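Local coordinates for protein cortical-lytic enzyme (Bacillus cereus, PDB 4S3J) that cleaves partially degraded spore-cortex peptidoglycan as an N-acetylglucosaminidase during germination, recognising the muramic acid delta-lactam residues specific to spores, at residues K30-N35 / Q44-N49; I116-S121 / E151-A156; L247-V252 / Q274-V279; T283-W288 / N323-D328. All coordinates share one frame; numbering follows the deposited sequence.

Contact 1: K30-N35 / Q44-N49; sequences KDNGLN and QALIVN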
loop_
_atom_site.group_PDB
_atom_site.type_symbol
_atom_site.label_atom_id
_atom_site.label_comp_id
_atom_site.label_asym_id
_atom_site.label_seq_id
_atom_site.Cartn_x
_atom_site.Cartn_y
_atom_site.Cartn_z
ATOM N N LYS A 30 -20.276 -10.539 0.367
ATOM C CA LYS A 30 -19.564 -10.225 -0.871
ATOM C C LYS A 30 -18.574 -9.090 -0.667
ATOM O O LYS A 30 -17.416 -9.206 -1.069
ATOM C CB LYS A 30 -20.545 -9.858 -1.992
ATOM C CG LYS A 30 -19.840 -9.608 -3.344
ATOM C CD LYS A 30 -20.742 -8.978 -4.402
ATOM C CE LYS A 30 -21.650 -10.005 -5.067
ATOM N NZ LYS A 30 -20.893 -10.902 -5.998
ATOM N N ASP A 31 -19.028 -7.998 -0.059
ATOM C CA ASP A 31 -18.187 -6.814 0.112
ATOM C C ASP A 31 -16.961 -7.061 0.969
ATOM O O ASP A 31 -15.961 -6.351 0.843
ATOM C CB ASP A 31 -18.982 -5.665 0.726
ATOM C CG ASP A 31 -20.057 -5.130 -0.196
ATOM O OD1 ASP A 31 -20.008 -5.421 -1.411
ATOM O OD2 ASP A 31 -20.925 -4.377 0.289
ATOM N N ASN A 32 -17.038 -8.040 1.857
ATOM C CA ASN A 32 -15.956 -8.299 2.789
ATOM C C ASN A 32 -15.202 -9.595 2.510
ATOM O O ASN A 32 -14.375 -10.015 3.333
ATOM C CB ASN A 32 -16.526 -8.302 4.203
ATOM C CG ASN A 32 -17.001 -6.930 4.617
ATOM O OD1 ASN A 32 -16.211 -6.083 5.000
ATOM N ND2 ASN A 32 -18.308 -6.702 4.528
ATOM N N GLY A 33 -15.523 -10.230 1.385
ATOM C CA GLY A 33 -14.839 -11.450 0.982
ATOM C C GLY A 33 -14.936 -12.530 2.035
ATOM O O GLY A 33 -13.974 -13.250 2.303
ATOM N N LEU A 34 -16.100 -12.641 2.661
ATOM C CA LEU A 34 -16.267 -13.626 3.694
ATOM C C LEU A 34 -16.587 -14.998 3.136
ATOM O O LEU A 34 -17.166 -15.132 2.063
ATOM C CB LEU A 34 -17.402 -13.232 4.639
ATOM C CG LEU A 34 -17.298 -11.843 5.265
ATOM C CD1 LEU A 34 -18.543 -11.560 6.117
ATOM C CD2 LEU A 34 -16.064 -11.739 6.120
ATOM N N ASN A 35 -16.260 -16.010 3.929
ATOM C CA ASN A 35 -16.840 -17.334 3.747
ATOM C C ASN A 35 -18.141 -17.319 4.518
ATOM O O ASN A 35 -18.116 -17.138 5.723
ATOM C CB ASN A 35 -15.899 -18.415 4.265
ATOM C CG ASN A 35 -16.482 -19.816 4.156
ATOM O OD1 ASN A 35 -17.699 -20.017 4.100
ATOM N ND2 ASN A 35 -15.601 -20.801 4.122
ATOM N N GLN A 44 -13.260 -7.396 14.372
ATOM C CA GLN A 44 -13.124 -7.432 12.914
ATOM C C GLN A 44 -13.778 -6.187 12.326
ATOM O O GLN A 44 -14.822 -5.731 12.792
ATOM C CB GLN A 44 -13.779 -8.725 12.368
ATOM C CG GLN A 44 -13.759 -8.939 10.920
ATOM C CD GLN A 44 -14.391 -10.256 10.497
ATOM O OE1 GLN A 44 -14.928 -11.057 11.296
ATOM N NE2 GLN A 44 -14.298 -10.506 9.227
ATOM N N ALA A 45 -13.140 -5.602 11.314
ATOM C CA ALA A 45 -13.689 -4.428 10.648
ATOM C C ALA A 45 -14.335 -4.799 9.331
ATOM O O ALA A 45 -13.661 -5.330 8.433
ATOM C CB ALA A 45 -12.579 -3.405 10.387
ATOM N N LEU A 46 -15.624 -4.488 9.204
ATOM C CA LEU A 46 -16.389 -4.796 8.011
ATOM C C LEU A 46 -16.792 -3.495 7.332
ATOM O O LEU A 46 -16.907 -2.443 7.997
ATOM C CB LEU A 46 -17.660 -5.588 8.323
ATOM C CG LEU A 46 -17.449 -6.938 9.013
ATOM C CD1 LEU A 46 -18.801 -7.522 9.388
ATOM C CD2 LEU A 46 -16.639 -7.899 8.176
ATOM N N ILE A 47 -17.033 -3.561 6.025
ATOM C CA ILE A 47 -17.735 -2.472 5.375
ATOM C C ILE A 47 -19.205 -2.906 5.184
ATOM O O ILE A 47 -19.513 -4.075 4.826
ATOM C CB ILE A 47 -17.030 -2.053 4.060
ATOM C CG1 ILE A 47 -16.813 -3.222 3.107
ATOM C CG2 ILE A 47 -15.682 -1.421 4.405
ATOM C CD1 ILE A 47 -16.266 -2.772 1.739
ATOM N N VAL A 48 -20.112 -1.974 5.507
ATOM C CA VAL A 48 -21.564 -2.204 5.508
ATOM C C VAL A 48 -22.303 -1.016 4.904
ATOM O O VAL A 48 -21.924 0.127 5.126
ATOM C CB VAL A 48 -22.099 -2.431 6.943
ATOM C CG1 VAL A 48 -23.636 -2.582 6.967
ATOM C CG2 VAL A 48 -21.439 -3.647 7.579
ATOM N N ASN A 49 -23.355 -1.301 4.146
ATOM C CA ASN A 49 -24.296 -0.267 3.674
ATOM C C ASN A 49 -25.222 0.165 4.773
ATOM O O ASN A 49 -26.073 -0.618 5.204
ATOM C CB ASN A 49 -25.105 -0.810 2.503
ATOM C CG ASN A 49 -25.880 0.265 1.784
ATOM O OD1 ASN A 49 -26.424 1.162 2.407
ATOM N ND2 ASN A 49 -25.935 0.175 0.463
HETATM O O HOH W 1 -21.525 -4.874 2.960
#
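The side-chain amide of Asn32 lies against the backbone of Ile47 and pairs with it at both ends. Its CG stands beside its own backbone N, anti to the carbonyl carbon (chi1 -67°). This sends the amide from the end of helix 25-31 straight to strand 45-49. Ile47 N donates to Asn32 OD1 at 2.8 Å, in the carbonyl plane and on a lone pair. Asn32 ND2 donates to Ile47 O at 2.9 Å, nearly in the amide plane. The two bonds, both close to straight, fix the rotation of the amide. OD1 also accepts from Gln416 NE2, and ND2 also reaches Ile28 O, so this buried amide is gripped at four points. Leu46 crosses it at about a right angle, with its CD2 3.7 Å from Asn32 CG. Ile47 has CG1 tucked between N and C (chi1 54°), which brings CD1 to 3.7 Å from Asp31 O. A water bridges Asp31 OD2 and Ile47 O. Leu34 meets the extended Gln44 tip to tip, CD2 to NE2 at 3.8 Å, while Gln44 OE1 accepts from Val41 N. Gly33, with positive phi, is the C-prime residue of a Schellman motif. This helix end docked on the second strand is part of the beta-alpha-alpha-beta fold of a LysM domain.

Contact 2: I116-S121 / E151-A156; sequences IPIKES and EPTETA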
loop_
_atom_site.group_PDB
_atom_site.type_symbol
_atom_site.label_atom_id
_atom_site.label_comp_id
_atom_site.label_asym_id
_atom_site.label_seq_id
_atom_site.Cartn_x
_atom_site.Cartn_y
_atom_site.Cartn_z
ATOM N N ILE A 116 7.730 -20.422 -11.311
ATOM C CA ILE A 116 7.665 -20.397 -12.760
ATOM C C ILE A 116 6.993 -21.682 -13.216
ATOM O O ILE A 116 7.493 -22.770 -12.914
ATOM C CB ILE A 116 9.069 -20.280 -13.412
ATOM C CG1 ILE A 116 9.801 -19.032 -12.909
ATOM C CG2 ILE A 116 8.954 -20.228 -14.936
ATOM C CD1 ILE A 116 11.286 -19.014 -13.233
ATOM N N PRO A 117 5.842 -21.571 -13.909
ATOM C CA PRO A 117 5.090 -20.352 -14.252
ATOM C C PRO A 117 4.428 -19.683 -13.047
ATOM O O PRO A 117 4.396 -20.259 -11.968
ATOM C CB PRO A 117 4.032 -20.856 -15.240
ATOM C CG PRO A 117 3.847 -22.283 -14.896
ATOM C CD PRO A 117 5.190 -22.779 -14.444
ATOM N N ILE A 118 3.914 -18.473 -13.249
ATOM C CA ILE A 118 3.216 -17.744 -12.196
ATOM C C ILE A 118 1.979 -18.534 -11.776
ATOM O O ILE A 118 1.255 -19.055 -12.623
ATOM C CB ILE A 118 2.791 -16.340 -12.658
ATOM C CG1 ILE A 118 3.982 -15.536 -13.170
ATOM C CG2 ILE A 118 2.125 -15.555 -11.512
ATOM C CD1 ILE A 118 3.576 -14.272 -13.921
ATOM N N LYS A 119 1.728 -18.609 -10.475
ATOM C CA LYS A 119 0.539 -19.305 -9.983
ATOM C C LYS A 119 -0.745 -18.705 -10.557
ATOM O O LYS A 119 -0.895 -17.486 -10.673
ATOM C CB LYS A 119 0.472 -19.263 -8.453
ATOM C CG LYS A 119 1.509 -20.132 -7.743
ATOM C CD LYS A 119 1.362 -20.004 -6.236
ATOM C CE LYS A 119 2.556 -20.596 -5.511
ATOM N NZ LYS A 119 2.506 -20.308 -4.053
ATOM N N GLU A 120 -1.674 -19.585 -10.902
ATOM C CA GLU A 120 -2.974 -19.165 -11.402
ATOM C C GLU A 120 -3.680 -18.227 -10.417
ATOM O O GLU A 120 -4.268 -17.232 -10.817
ATOM C CB GLU A 120 -3.832 -20.405 -11.655
ATOM C CG GLU A 120 -5.195 -20.153 -12.277
ATOM C CD GLU A 120 -6.033 -21.429 -12.360
ATOM O OE1 GLU A 120 -5.528 -22.503 -11.981
ATOM O OE2 GLU A 120 -7.198 -21.365 -12.798
ATOM N N SER A 121 -3.570 -18.515 -9.121
ATOM C CA SER A 121 -4.235 -17.698 -8.107
ATOM C C SER A 121 -3.697 -16.268 -8.129
ATOM O O SER A 121 -4.427 -15.305 -7.916
ATOM C CB SER A 121 -4.057 -18.344 -6.721
ATOM O OG SER A 121 -2.683 -18.525 -6.444
ATOM N N GLU A 151 14.668 -10.707 -18.009
ATOM C CA GLU A 151 13.215 -10.547 -18.033
ATOM C C GLU A 151 12.556 -11.587 -17.135
ATOM O O GLU A 151 12.911 -12.772 -17.193
ATOM C CB GLU A 151 12.662 -10.700 -19.445
ATOM C CG GLU A 151 13.141 -9.672 -20.438
ATOM C CD GLU A 151 12.240 -9.581 -21.660
ATOM O OE1 GLU A 151 11.158 -10.207 -21.663
ATOM O OE2 GLU A 151 12.618 -8.871 -22.614
ATOM N N PRO A 152 11.565 -11.169 -16.332
ATOM C CA PRO A 152 10.778 -12.138 -15.557
ATOM C C PRO A 152 9.788 -12.912 -16.426
ATOM O O PRO A 152 9.464 -12.474 -17.522
ATOM C CB PRO A 152 10.045 -11.266 -14.546
ATOM C CG PRO A 152 9.931 -9.946 -15.200
ATOM C CD PRO A 152 11.174 -9.780 -16.032
ATOM N N THR A 153 9.297 -14.047 -15.927
ATOM C CA THR A 153 8.489 -14.925 -16.759
ATOM C C THR A 153 7.149 -14.284 -17.116
ATOM O O THR A 153 6.607 -13.504 -16.336
ATOM C CB THR A 153 8.245 -16.289 -16.051
ATOM O OG1 THR A 153 7.567 -17.179 -16.940
ATOM C CG2 THR A 153 7.431 -16.121 -14.771
ATOM N N GLU A 154 6.643 -14.597 -18.308
ATOM C CA GLU A 154 5.300 -14.196 -18.737
ATOM C C GLU A 154 5.087 -12.681 -18.684
ATOM O O GLU A 154 3.994 -12.203 -18.350
ATOM C CB GLU A 154 4.257 -14.916 -17.871
ATOM C CG GLU A 154 4.398 -16.441 -17.889
ATOM C CD GLU A 154 3.487 -17.133 -16.881
ATOM O OE1 GLU A 154 2.263 -16.894 -16.902
ATOM O OE2 GLU A 154 4.012 -17.902 -16.048
ATOM N N THR A 155 6.125 -11.920 -19.032
ATOM C CA THR A 155 6.027 -10.462 -19.000
ATOM C C THR A 155 4.946 -9.956 -19.940
ATOM O O THR A 155 4.189 -9.069 -19.579
ATOM C CB THR A 155 7.380 -9.790 -19.352
ATOM O OG1 THR A 155 8.302 -10.017 -18.283
ATOM C CG2 THR A 155 7.237 -8.307 -19.487
ATOM N N ALA A 156 4.865 -10.506 -21.148
ATOM C CA ALA A 156 3.870 -10.036 -22.113
ATOM C C ALA A 156 2.450 -10.238 -21.582
ATOM O O ALA A 156 1.584 -9.385 -21.778
ATOM C CB ALA A 156 4.045 -10.741 -23.450
HETATM O O HOH W 2 0.898 -18.495 -15.156
#
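Ile118 and Glu154 lie alongside with their ends pointing opposite ways, so the carboxylate of Glu154 arrives beside the backbone of Ile118. The Glu154 chain is extended beyond CG, which stands beside its own backbone N (chi1 -56°). Ile118 N donates to Glu154 OE2 at 2.9 Å, meeting it from above the carboxylate plane. The same oxygen lies 3.1 Å from Pro117 CB, on a proline preceded by a cis peptide bond. Along the flank, Ile118 CD1 comes within 4.1 Å of Glu154 CB. The Thr153 side chain also passes Ile118 head to tail, its CG2 3.8 Å from Ile118 CG1. Its OG1 is anti to the backbone N (chi1 -174°), which puts the methyl CG2 between the two backbone branches. Ile116 crosses Thr153 obliquely, CG2 to OG1 at 3.9 Å. A water donates to both Ile118 O and Glu154 OE1. Glu154 has positive phi and sits in a type II turn, Pro152 to Thr155, just before helix 155-164. Its OE1 also forms a salt bridge with Lys157. One carboxylate thus joins two loops at the surface of the glycosidase domain, and its backbone, water and lysine partners would be expected to favour the ionised form.

Contact 3: L247-V252 / Q274-V279; sequences LSTTLV and QIVDFV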
loop_
_atom_site.group_PDB
_atom_site.type_symbol
_atom_site.label_atom_id
_atom_site.label_comp_id
_atom_site.label_asym_id
_atom_site.label_seq_id
_atom_site.Cartn_x
_atom_site.Cartn_y
_atom_site.Cartn_z
ATOM N N LEU A 247 9.393 8.632 -15.679
ATOM C CA LEU A 247 10.458 8.026 -14.894
ATOM C C LEU A 247 10.107 8.045 -13.408
ATOM O O LEU A 247 9.625 9.054 -12.895
ATOM C CB LEU A 247 11.758 8.789 -15.137
ATOM C CG LEU A 247 12.978 8.476 -14.284
ATOM C CD1 LEU A 247 13.443 7.026 -14.530
ATOM C CD2 LEU A 247 14.125 9.475 -14.604
ATOM N N SER A 248 10.341 6.930 -12.716
ATOM C CA SER A 248 10.100 6.881 -11.286
ATOM C C SER A 248 11.175 6.079 -10.574
ATOM O O SER A 248 11.930 5.336 -11.209
ATOM C CB SER A 248 8.708 6.291 -10.992
ATOM O OG SER A 248 8.582 4.972 -11.504
ATOM N N THR A 249 11.254 6.265 -9.259
ATOM C CA THR A 249 12.220 5.559 -8.422
ATOM C C THR A 249 11.646 5.139 -7.076
ATOM O O THR A 249 10.670 5.742 -6.577
ATOM C CB THR A 249 13.438 6.426 -8.117
ATOM O OG1 THR A 249 12.987 7.637 -7.507
ATOM C CG2 THR A 249 14.252 6.720 -9.396
ATOM N N THR A 250 12.284 4.132 -6.482
ATOM C CA THR A 250 12.034 3.730 -5.110
ATOM C C THR A 250 12.977 4.450 -4.147
ATOM O O THR A 250 14.184 4.527 -4.380
ATOM C CB THR A 250 12.207 2.197 -4.940
ATOM O OG1 THR A 250 11.178 1.522 -5.674
ATOM C CG2 THR A 250 12.139 1.790 -3.469
ATOM N N LEU A 251 12.420 4.957 -3.061
ATOM C CA LEU A 251 13.189 5.605 -1.998
ATOM C C LEU A 251 12.972 4.916 -0.651
ATOM O O LEU A 251 11.835 4.620 -0.256
ATOM C CB LEU A 251 12.803 7.084 -1.870
ATOM C CG LEU A 251 13.181 8.045 -2.998
ATOM C CD1 LEU A 251 12.532 9.418 -2.725
ATOM C CD2 LEU A 251 14.684 8.160 -3.157
ATOM N N VAL A 252 14.051 4.709 0.089
ATOM C CA VAL A 252 13.935 4.302 1.482
ATOM C C VAL A 252 13.311 5.463 2.265
ATOM O O VAL A 252 13.479 6.637 1.897
ATOM C CB VAL A 252 15.292 3.908 2.108
ATOM C CG1 VAL A 252 15.834 2.629 1.474
ATOM C CG2 VAL A 252 16.293 5.058 1.996
ATOM N N GLN A 274 13.789 16.391 -8.184
ATOM C CA GLN A 274 13.947 17.357 -9.245
ATOM C C GLN A 274 13.948 16.697 -10.632
ATOM O O GLN A 274 13.688 17.350 -11.640
ATOM C CB GLN A 274 15.237 18.155 -9.007
ATOM C CG GLN A 274 15.320 19.444 -9.787
ATOM C CD GLN A 274 16.458 20.332 -9.316
ATOM O OE1 GLN A 274 16.892 20.246 -8.166
ATOM N NE2 GLN A 274 16.941 21.196 -10.200
ATOM N N ILE A 275 14.313 15.418 -10.681
ATOM C CA ILE A 275 14.458 14.696 -11.936
ATOM C C ILE A 275 13.232 13.869 -12.322
ATOM O O ILE A 275 12.789 13.896 -13.463
ATOM C CB ILE A 275 15.676 13.758 -11.881
ATOM C CG1 ILE A 275 16.952 14.547 -11.567
ATOM C CG2 ILE A 275 15.835 13.001 -13.199
ATOM C CD1 ILE A 275 18.115 13.696 -11.117
ATOM N N VAL A 276 12.729 13.074 -11.390
ATOM C CA VAL A 276 11.728 12.064 -11.733
ATOM C C VAL A 276 10.277 12.583 -11.744
ATOM O O VAL A 276 9.975 13.670 -11.247
ATOM C CB VAL A 276 11.816 10.860 -10.758
ATOM C CG1 VAL A 276 13.242 10.320 -10.670
ATOM C CG2 VAL A 276 11.297 11.248 -9.382
ATOM N N ASP A 277 9.381 11.803 -12.339
ATOM C CA ASP A 277 7.957 12.129 -12.350
ATOM C C ASP A 277 7.287 11.777 -11.030
ATOM O O ASP A 277 6.427 12.523 -10.561
ATOM C CB ASP A 277 7.273 11.417 -13.515
ATOM C CG ASP A 277 7.702 11.975 -14.860
ATOM O OD1 ASP A 277 7.178 13.046 -15.232
ATOM O OD2 ASP A 277 8.590 11.387 -15.516
ATOM N N PHE A 278 7.664 10.653 -10.436
ATOM C CA PHE A 278 7.209 10.333 -9.091
ATOM C C PHE A 278 8.153 9.372 -8.396
ATOM O O PHE A 278 9.007 8.742 -9.036
ATOM C CB PHE A 278 5.784 9.778 -9.111
ATOM C CG PHE A 278 5.622 8.434 -9.785
ATOM C CD1 PHE A 278 5.811 7.250 -9.077
ATOM C CD2 PHE A 278 5.209 8.355 -11.098
ATOM C CE1 PHE A 278 5.616 6.004 -9.692
ATOM C CE2 PHE A 278 5.003 7.136 -11.713
ATOM C CZ PHE A 278 5.210 5.955 -11.011
ATOM N N VAL A 279 8.038 9.333 -7.074
ATOM C CA VAL A 279 8.784 8.404 -6.227
ATOM C C VAL A 279 7.813 7.530 -5.453
ATOM O O VAL A 279 6.692 7.943 -5.144
ATOM C CB VAL A 279 9.712 9.121 -5.214
ATOM C CG1 VAL A 279 10.778 9.957 -5.939
ATOM C CG2 VAL A 279 8.920 10.003 -4.261
#
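Asp277 OD2 is the best-held polar atom here, gripped by two donors. Leu247 N gives it a nearly straight bond of 2.9 Å, on the anti lone pair, and Lys238 NZ adds a salt bridge. The carboxylate is placed by its CG standing beside the backbone N (chi1 -69°). Asp277 N donates in turn to Leu247 O at 2.8 Å, so one residue takes both backbone polar groups of Leu247. The lysine would be expected to keep the acid ionised. Beyond this, strands 246-251 and 278-281 run parallel, with bridges from Ser248 to Phe278 and from Thr249 to Val279. Thr249 N to Phe278 O is a weak hydrogen bond at 3.4 Å. Phe278 CG is staggered between its own N and C (chi1 66°). This turns one ring face to Ser248, whose CB makes a CH-pi contact 3.5 Å from the centroid. Ser248 OG bonds to Asp214 and His216. On the other face of the sheet, Thr249 and Val279 lie side by side, OG1 to CG1 at 3.6 Å, while Thr249 OG1 bonds to Gln272. Leu251 crosses Val279 obliquely, CD1 to CG1 at 3.7 Å. Leu247 lies alongside Ile275, its CD2 4.2 Å from Ile275 CG2. The pair belongs to the TIM barrel: strand 214-218 flanks 246-251, while helices 227-240 and 269-275 pack on the face bearing Thr249 and Val279.

Contact 4: T283-W288 / N323-D328; sequences TYDWGW and NLYGFD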
loop_
_atom_site.group_PDB
_atom_site.type_symbol
_atom_site.label_atom_id
_atom_site.label_comp_id
_atom_site.label_asym_id
_atom_site.label_seq_id
_atom_site.Cartn_x
_atom_site.Cartn_y
_atom_site.Cartn_z
ATOM N N THR A 283 7.311 3.381 2.965
ATOM C CA THR A 283 6.799 3.708 4.293
ATOM C C THR A 283 6.125 2.494 4.961
ATOM O O THR A 283 4.923 2.490 5.249
ATOM C CB THR A 283 5.829 4.912 4.203
ATOM O OG1 THR A 283 5.092 4.846 2.969
ATOM C CG2 THR A 283 6.594 6.226 4.228
ATOM N N TYR A 284 6.919 1.449 5.177
ATOM C CA TYR A 284 6.460 0.258 5.870
ATOM C C TYR A 284 7.675 -0.475 6.439
ATOM O O TYR A 284 8.801 -0.034 6.235
ATOM C CB TYR A 284 5.622 -0.611 4.935
ATOM C CG TYR A 284 6.193 -0.843 3.566
ATOM C CD1 TYR A 284 7.261 -1.703 3.398
ATOM C CD2 TYR A 284 5.680 -0.209 2.443
ATOM C CE1 TYR A 284 7.806 -1.943 2.159
ATOM C CE2 TYR A 284 6.223 -0.452 1.181
ATOM C CZ TYR A 284 7.286 -1.319 1.057
ATOM O OH TYR A 284 7.846 -1.581 -0.167
ATOM N N ASP A 285 7.430 -1.561 7.179
ATOM C CA ASP A 285 8.454 -2.406 7.836
ATOM C C ASP A 285 9.175 -1.745 9.025
ATOM O O ASP A 285 10.378 -1.940 9.217
ATOM C CB ASP A 285 9.498 -2.894 6.829
ATOM C CG ASP A 285 8.939 -3.917 5.877
ATOM O OD1 ASP A 285 7.883 -4.516 6.194
ATOM O OD2 ASP A 285 9.560 -4.133 4.815
ATOM N N TRP A 286 8.449 -0.987 9.837
ATOM C CA TRP A 286 8.911 -0.695 11.193
ATOM C C TRP A 286 8.880 -2.012 11.962
ATOM O O TRP A 286 9.911 -2.500 12.419
ATOM C CB TRP A 286 8.048 0.371 11.867
ATOM C CG TRP A 286 8.432 1.780 11.494
ATOM C CD1 TRP A 286 9.247 2.619 12.203
ATOM C CD2 TRP A 286 8.029 2.509 10.323
ATOM N NE1 TRP A 286 9.374 3.816 11.551
ATOM C CE2 TRP A 286 8.637 3.780 10.397
ATOM C CE3 TRP A 286 7.208 2.215 9.228
ATOM C CZ2 TRP A 286 8.461 4.757 9.408
ATOM C CZ3 TRP A 286 7.020 3.193 8.247
ATOM C CH2 TRP A 286 7.646 4.444 8.346
ATOM N N GLY A 287 7.691 -2.606 12.077
ATOM C CA GLY A 287 7.582 -4.020 12.406
ATOM C C GLY A 287 7.889 -4.824 11.153
ATOM O O GLY A 287 7.288 -4.588 10.097
ATOM N N TRP A 288 8.836 -5.757 11.251
ATOM C CA TRP A 288 9.275 -6.516 10.086
ATOM C C TRP A 288 9.613 -7.970 10.458
ATOM O O TRP A 288 9.684 -8.324 11.645
ATOM C CB TRP A 288 10.467 -5.805 9.413
ATOM C CG TRP A 288 11.752 -5.880 10.168
ATOM C CD1 TRP A 288 12.065 -5.225 11.324
ATOM C CD2 TRP A 288 12.903 -6.665 9.824
ATOM N NE1 TRP A 288 13.345 -5.554 11.723
ATOM C CE2 TRP A 288 13.875 -6.435 10.820
ATOM C CE3 TRP A 288 13.203 -7.529 8.771
ATOM C CZ2 TRP A 288 15.130 -7.049 10.790
ATOM C CZ3 TRP A 288 14.456 -8.140 8.747
ATOM C CH2 TRP A 288 15.394 -7.896 9.750
ATOM N N ASN A 323 1.905 -1.439 2.907
ATOM C CA ASN A 323 1.876 -2.889 3.015
ATOM C C ASN A 323 0.445 -3.398 3.028
ATOM O O ASN A 323 -0.433 -2.775 3.650
ATOM C CB ASN A 323 2.587 -3.334 4.299
ATOM C CG ASN A 323 2.007 -2.670 5.530
ATOM O OD1 ASN A 323 2.125 -1.441 5.702
ATOM N ND2 ASN A 323 1.322 -3.449 6.369
ATOM N N LEU A 324 0.213 -4.525 2.366
ATOM C CA LEU A 324 -1.065 -5.225 2.512
ATOM C C LEU A 324 -0.930 -6.405 3.489
ATOM O O LEU A 324 -1.944 -6.956 3.956
ATOM C CB LEU A 324 -1.567 -5.697 1.142
ATOM C CG LEU A 324 -2.025 -4.571 0.197
ATOM C CD1 LEU A 324 -2.331 -5.154 -1.186
ATOM C CD2 LEU A 324 -3.231 -3.886 0.762
ATOM N N TYR A 325 0.309 -6.761 3.820
ATOM C CA TYR A 325 0.589 -7.882 4.711
ATOM C C TYR A 325 0.684 -7.461 6.172
ATOM O O TYR A 325 0.993 -6.307 6.485
ATOM C CB TYR A 325 1.910 -8.564 4.305
ATOM C CG TYR A 325 3.067 -7.578 4.263
ATOM C CD1 TYR A 325 3.346 -6.842 3.106
ATOM C CD2 TYR A 325 3.875 -7.359 5.382
ATOM C CE1 TYR A 325 4.376 -5.921 3.076
ATOM C CE2 TYR A 325 4.924 -6.437 5.345
ATOM C CZ TYR A 325 5.161 -5.729 4.192
ATOM O OH TYR A 325 6.166 -4.810 4.165
ATOM N N GLY A 326 0.422 -8.424 7.061
ATOM C CA GLY A 326 0.798 -8.326 8.454
ATOM C C GLY A 326 1.787 -9.448 8.742
ATOM O O GLY A 326 2.200 -10.168 7.817
ATOM N N PHE A 327 2.157 -9.613 10.015
ATOM C CA PHE A 327 3.022 -10.725 10.432
ATOM C C PHE A 327 2.465 -11.408 11.670
ATOM O O PHE A 327 1.817 -10.772 12.509
ATOM C CB PHE A 327 4.443 -10.255 10.737
ATOM C CG PHE A 327 5.231 -9.842 9.517
ATOM C CD1 PHE A 327 5.619 -10.775 8.574
ATOM C CD2 PHE A 327 5.563 -8.527 9.335
ATOM C CE1 PHE A 327 6.352 -10.388 7.442
ATOM C CE2 PHE A 327 6.288 -8.122 8.219
ATOM C CZ PHE A 327 6.678 -9.064 7.271
ATOM N N ASP A 328 2.740 -12.703 11.750
ATOM C CA ASP A 328 2.441 -13.541 12.899
ATOM C C ASP A 328 3.793 -13.923 13.500
ATOM O O ASP A 328 4.577 -14.625 12.855
ATOM C CB ASP A 328 1.629 -14.765 12.453
ATOM C CG ASP A 328 1.307 -15.723 13.591
ATOM O OD1 ASP A 328 2.059 -15.775 14.590
ATOM O OD2 ASP A 328 0.308 -16.455 13.459
#
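The segment 283-288 is an irregular loop, with positive phi at Asp285, that packs against the broken strand 318-330; the CA atoms come closest at Tyr284 and Asn323. The central bond runs from Tyr325 OH to Asp285 OD1 at 2.7 Å. The oxygen lies at the edge of the tyrosine ring, in its plane, but the hydroxyl meets it from above the carboxylate plane. Ring and carboxylate planes are 45° apart. Tyr325 CG is flanked by both backbone N and C (chi1 55°), which swings the hydroxyl over to the loop. The Tyr284 side chain crosses that of Tyr325 at about a right angle, its CD1 3.4 Å from Tyr325 OH. Asn323 CB covers one face of the Tyr325 ring. Asn323 ND2 donates to Tyr325 O at 2.9 Å, nearly along the C=O axis, and ND2 also bonds to Glu385 OE2. Asn323 OD1 bonds to Ser297 OG and lies 3.7 Å from Tyr284 CB. Asn323 N is buried here without a partner. Farther along, Phe327 points CE2 at the backbone of Trp288, 3.9 Å from its CA, with Gly287 O at the ring edge. The Tyr284 side chain is about 7 Å from that of Glu220, the likely proton donor, so the contact lies close to the catalytic centre. The loop follows barrel strand 278-281 and leads toward helix 299-312. Gly326 and Phe327 also pair with strands 341-343 and 379-383, and 318-330 lies between 278-281 and 404-408 in the barrel.

Overall arrangement
Contact 1 lies in the first LysM domain, and contacts 2, 3 and 4 share the family 18 glycosidase domain. Contacts 3 and 4 are the most closely linked. Their segments adjoin in sequence, and strands 278-281 and 318-330 are neighbours in the barrel, although the centres are 22 Å apart. Both approach the probable proton donor Glu220: its side chain is about 8 Å from that of Leu251 in contact 3, and that of Tyr284 in contact 4 is slightly nearer. Contact 2 is peripheral, about 25 Å from contact 4 between centres. Contacts 1 and 3 lie on opposite sides of the chain's centre, 36 Å apart between centres.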